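Local coordinates for siderophore-interacting protein (Aeromonas hydrophila, PDB 6K2L), which binds FAD and probably reduces ferric siderophores to release their iron, as other flavoproteins of the siderophore-interacting family do, at residues Y203-P208 / V226-H231. The protein carries 1 engineered substitution. Sequence-based numbering, arbitrary orientation.
Sequences YFTSLP and VPMRRH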
ATOM      1  N   TYR A 203     -19.973  23.010  -3.887  1.00 30.31           N
ATOM      2  CA  TYR A 203     -19.204  22.969  -2.642  1.00 28.49           C
ATOM      3  C   TYR A 203     -17.715  22.902  -2.908  1.00 26.29           C
ATOM      4  O   TYR A 203     -16.939  23.614  -2.266  1.00 32.26           O
ATOM      5  CB  TYR A 203     -19.618  21.786  -1.789  1.00 23.91           C
ATOM      6  CG  TYR A 203     -18.566  21.329  -0.810  1.00 23.62           C
ATOM      7  CD1 TYR A 203     -18.386  21.990   0.408  1.00 27.31           C
ATOM      8  CD2 TYR A 203     -17.747  20.231  -1.097  1.00 21.97           C
ATOM      9  CE1 TYR A 203     -17.426  21.566   1.335  1.00 21.80           C
ATOM     10  CE2 TYR A 203     -16.787  19.802  -0.194  1.00 25.46           C
ATOM     11  CZ  TYR A 203     -16.640  20.470   1.027  1.00 25.98           C
ATOM     12  OH  TYR A 203     -15.702  20.036   1.925  1.00 23.91           O
ATOM     13  N   PHE A 204     -17.298  22.053  -3.848  1.00 28.20           N
ATOM     14  CA  PHE A 204     -15.869  21.871  -4.087  1.00 29.60           C
ATOM     15  C   PHE A 204     -15.260  23.069  -4.775  1.00 29.88           C
ATOM     16  O   PHE A 204     -14.073  23.354  -4.566  1.00 28.54           O
ATOM     17  CB  PHE A 204     -15.568  20.614  -4.914  1.00 27.70           C
ATOM     18  CG  PHE A 204     -14.312  19.902  -4.466  1.00 24.67           C
ATOM     19  CD1 PHE A 204     -14.372  18.938  -3.464  1.00 26.20           C
ATOM     20  CD2 PHE A 204     -13.072  20.234  -5.000  1.00 24.55           C
ATOM     21  CE1 PHE A 204     -13.224  18.291  -3.011  1.00 22.73           C
ATOM     22  CE2 PHE A 204     -11.918  19.592  -4.562  1.00 26.41           C
ATOM     23  CZ  PHE A 204     -12.001  18.614  -3.556  1.00 24.82           C
ATOM     24  N   THR A 205     -16.034  23.767  -5.608  1.00 28.43           N
ATOM     25  CA  THR A 205     -15.496  24.966  -6.234  1.00 34.21           C
ATOM     26  C   THR A 205     -15.393  26.116  -5.235  1.00 38.84           C
ATOM     27  O   THR A 205     -14.533  26.988  -5.412  1.00 35.77           O
ATOM     28  CB  THR A 205     -16.341  25.351  -7.455  1.00 34.53           C
ATOM     29  OG1 THR A 205     -17.725  25.465  -7.083  1.00 39.65           O
ATOM     30  CG2 THR A 205     -16.200  24.293  -8.568  1.00 45.93           C
ATOM     31  N   SER A 206     -16.232  26.121  -4.175  1.00 32.52           N
ATOM     32  CA  SER A 206     -16.103  27.116  -3.111  1.00 31.96           C
ATOM     33  C   SER A 206     -14.825  26.977  -2.276  1.00 34.49           C
ATOM     34  O   SER A 206     -14.470  27.929  -1.573  1.00 32.03           O
ATOM     35  CB  SER A 206     -17.306  27.064  -2.155  1.00 40.93           C
ATOM     36  OG  SER A 206     -17.224  25.994  -1.205  1.00 40.85           O
ATOM     37  N   LEU A 207     -14.127  25.809  -2.307  1.00 30.31           N
ATOM     38  CA  LEU A 207     -12.985  25.662  -1.403  1.00 30.35           C
ATOM     39  C   LEU A 207     -11.737  26.333  -1.980  1.00 29.13           C
ATOM     40  O   LEU A 207     -11.469  26.238  -3.181  1.00 31.74           O
ATOM     41  CB  LEU A 207     -12.668  24.193  -1.124  1.00 24.58           C
ATOM     42  CG  LEU A 207     -13.795  23.243  -0.735  1.00 31.32           C
ATOM     43  CD1 LEU A 207     -13.400  21.806  -1.101  1.00 27.39           C
ATOM     44  CD2 LEU A 207     -14.184  23.351   0.739  1.00 30.31           C
ATOM     45  N   PRO A 208     -10.948  26.997  -1.142  1.00 29.88           N
ATOM     46  CA  PRO A 208      -9.644  27.495  -1.596  1.00 33.19           C
ATOM     47  C   PRO A 208      -8.673  26.345  -1.845  1.00 30.31           C
ATOM     48  O   PRO A 208      -8.474  25.481  -0.990  1.00 29.00           O
ATOM     49  CB  PRO A 208      -9.182  28.376  -0.433  1.00 34.49           C
ATOM     50  CG  PRO A 208      -9.862  27.783   0.761  1.00 31.84           C
ATOM     51  CD  PRO A 208     -11.208  27.324   0.269  1.00 25.17           C
ATOM     52  N   VAL A 226     -15.417  15.894 -15.200  1.00 35.75           N
ATOM     53  CA  VAL A 226     -15.215  16.941 -16.199  1.00 30.55           C
ATOM     54  C   VAL A 226     -15.391  18.347 -15.616  1.00 32.02           C
ATOM     55  O   VAL A 226     -14.506  19.202 -15.810  1.00 31.58           O
ATOM     56  CB  VAL A 226     -16.125  16.679 -17.406  1.00 31.25           C
ATOM     57  CG1 VAL A 226     -16.244  17.928 -18.257  1.00 29.66           C
ATOM     58  CG2 VAL A 226     -15.554  15.502 -18.199  1.00 25.43           C
ATOM     59  N   PRO A 227     -16.484  18.652 -14.908  1.00 27.95           N
ATOM     60  CA  PRO A 227     -16.578  19.989 -14.312  1.00 27.43           C
ATOM     61  C   PRO A 227     -15.431  20.299 -13.376  1.00 32.00           C
ATOM     62  O   PRO A 227     -14.959  21.442 -13.368  1.00 39.65           O
ATOM     63  CB  PRO A 227     -17.927  19.968 -13.576  1.00 27.35           C
ATOM     64  CG  PRO A 227     -18.312  18.532 -13.453  1.00 31.96           C
ATOM     65  CD  PRO A 227     -17.702  17.858 -14.652  1.00 33.08           C
ATOM     66  N   MET A 228     -14.947  19.324 -12.602  1.00 31.47           N
ATOM     67  CA  MET A 228     -13.849  19.602 -11.678  1.00 31.61           C
ATOM     68  C   MET A 228     -12.542  19.866 -12.417  1.00 27.34           C
ATOM     69  O   MET A 228     -11.812  20.799 -12.059  1.00 30.17           O
ATOM     70  CB  MET A 228     -13.674  18.442 -10.686  1.00 27.59           C
ATOM     71  CG  MET A 228     -14.847  18.236  -9.691  1.00 26.25           C
ATOM     72  SD  MET A 228     -15.459  19.737  -8.875  1.00 27.16           S
ATOM     73  CE  MET A 228     -13.924  20.437  -8.223  1.00 24.47           C
ATOM     74  N   ARG A 229     -12.224  19.065 -13.438  1.00 27.48           N
ATOM     75  CA  ARG A 229     -11.014  19.336 -14.202  1.00 28.87           C
ATOM     76  C   ARG A 229     -11.082  20.706 -14.850  1.00 33.75           C
ATOM     77  O   ARG A 229     -10.074  21.426 -14.904  1.00 31.97           O
ATOM     78  CB  ARG A 229     -10.785  18.267 -15.268  1.00 26.07           C
ATOM     79  CG  ARG A 229      -9.618  18.597 -16.210  1.00 29.43           C
ATOM     80  CD  ARG A 229      -9.298  17.463 -17.155  1.00 25.76           C
ATOM     81  NE  ARG A 229     -10.216  17.439 -18.294  1.00 30.81           N
ATOM     82  CZ  ARG A 229     -10.143  16.571 -19.301  1.00 35.30           C
ATOM     83  NH1 ARG A 229      -9.192  15.641 -19.325  1.00 38.82           N
ATOM     84  NH2 ARG A 229     -11.023  16.631 -20.286  1.00 39.31           N
ATOM     85  N   ARG A 230     -12.257  21.099 -15.328  1.00 35.05           N
ATOM     86  CA  ARG A 230     -12.323  22.419 -15.927  1.00 34.80           C
ATOM     87  C   ARG A 230     -12.162  23.512 -14.880  1.00 33.33           C
ATOM     88  O   ARG A 230     -11.487  24.512 -15.141  1.00 36.06           O
ATOM     89  CB  ARG A 230     -13.626  22.579 -16.704  1.00 39.46           C
ATOM     90  CG  ARG A 230     -13.482  23.491 -17.907  1.00 45.58           C
ATOM     91  CD  ARG A 230     -14.827  23.897 -18.407  1.00 47.31           C
ATOM     92  NE  ARG A 230     -15.427  22.853 -19.233  1.00 49.71           N
ATOM     93  CZ  ARG A 230     -16.368  22.003 -18.829  1.00 47.41           C
ATOM     94  NH1 ARG A 230     -16.818  22.048 -17.575  1.00 39.90           N
ATOM     95  NH2 ARG A 230     -16.853  21.104 -19.687  1.00 40.08           N
ATOM     96  N   HIS A 231     -12.777  23.357 -13.710  1.00 31.22           N
ATOM     97  CA  HIS A 231     -12.563  24.333 -12.651  1.00 32.88           C
ATOM     98  C   HIS A 231     -11.082  24.512 -12.356  1.00 36.04           C
ATOM     99  O   HIS A 231     -10.590  25.646 -12.263  1.00 40.24           O
ATOM    100  CB  HIS A 231     -13.291  23.913 -11.385  1.00 34.23           C
ATOM    101  CG  HIS A 231     -13.071  24.849 -10.241  1.00 38.75           C
ATOM    102  ND1 HIS A 231     -12.459  24.468  -9.064  1.00 40.49           N
ATOM    103  CD2 HIS A 231     -13.363  26.163 -10.106  1.00 34.19           C
ATOM    104  CE1 HIS A 231     -12.396  25.505  -8.249  1.00 39.97           C
ATOM    105  NE2 HIS A 231     -12.934  26.547  -8.859  1.00 37.04           N
TER
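The His231 side chain is extended, with CG opposite the backbone N (chi1 178°), which sends its ring out from helix 222-235 to Thr205 of helix 198-205. Met228, one turn earlier, is bent at chi2 and chi3, and this curls its CE round to Phe204. The methyl CG2 of Thr205 sits over the centre of the imidazole, 3.6 Å from the centroid of the His231 ring and 12° off the normal. This is a CH-pi contact on one face. The other branch of Thr205, OG1, turns back to its own helix and hydrogen-bonds to the carbonyl O atoms of Val201 and Glu202. Met228 CE makes the close touch, 3.3 Å from Phe204 CD2 and oblique to the ring, and also meets Phe204 CB. Met228 SD is farther, 5.4 Å from the centroid of the Phe204 ring, an oblique Met-aromatic contact. Leu207 CD1 covers one face of that ring. Phe204 also reaches the parallel sheet at Tyr140, Val142, His165 and Ala167. The contact thus joins two neighbouring helices beside the parallel sheet, in the domain that resembles the NAD(P)-binding domain of ferredoxin reductases. Its chemistry is apolar and aromatic, so dispersion and shape fit probably hold these two segments together.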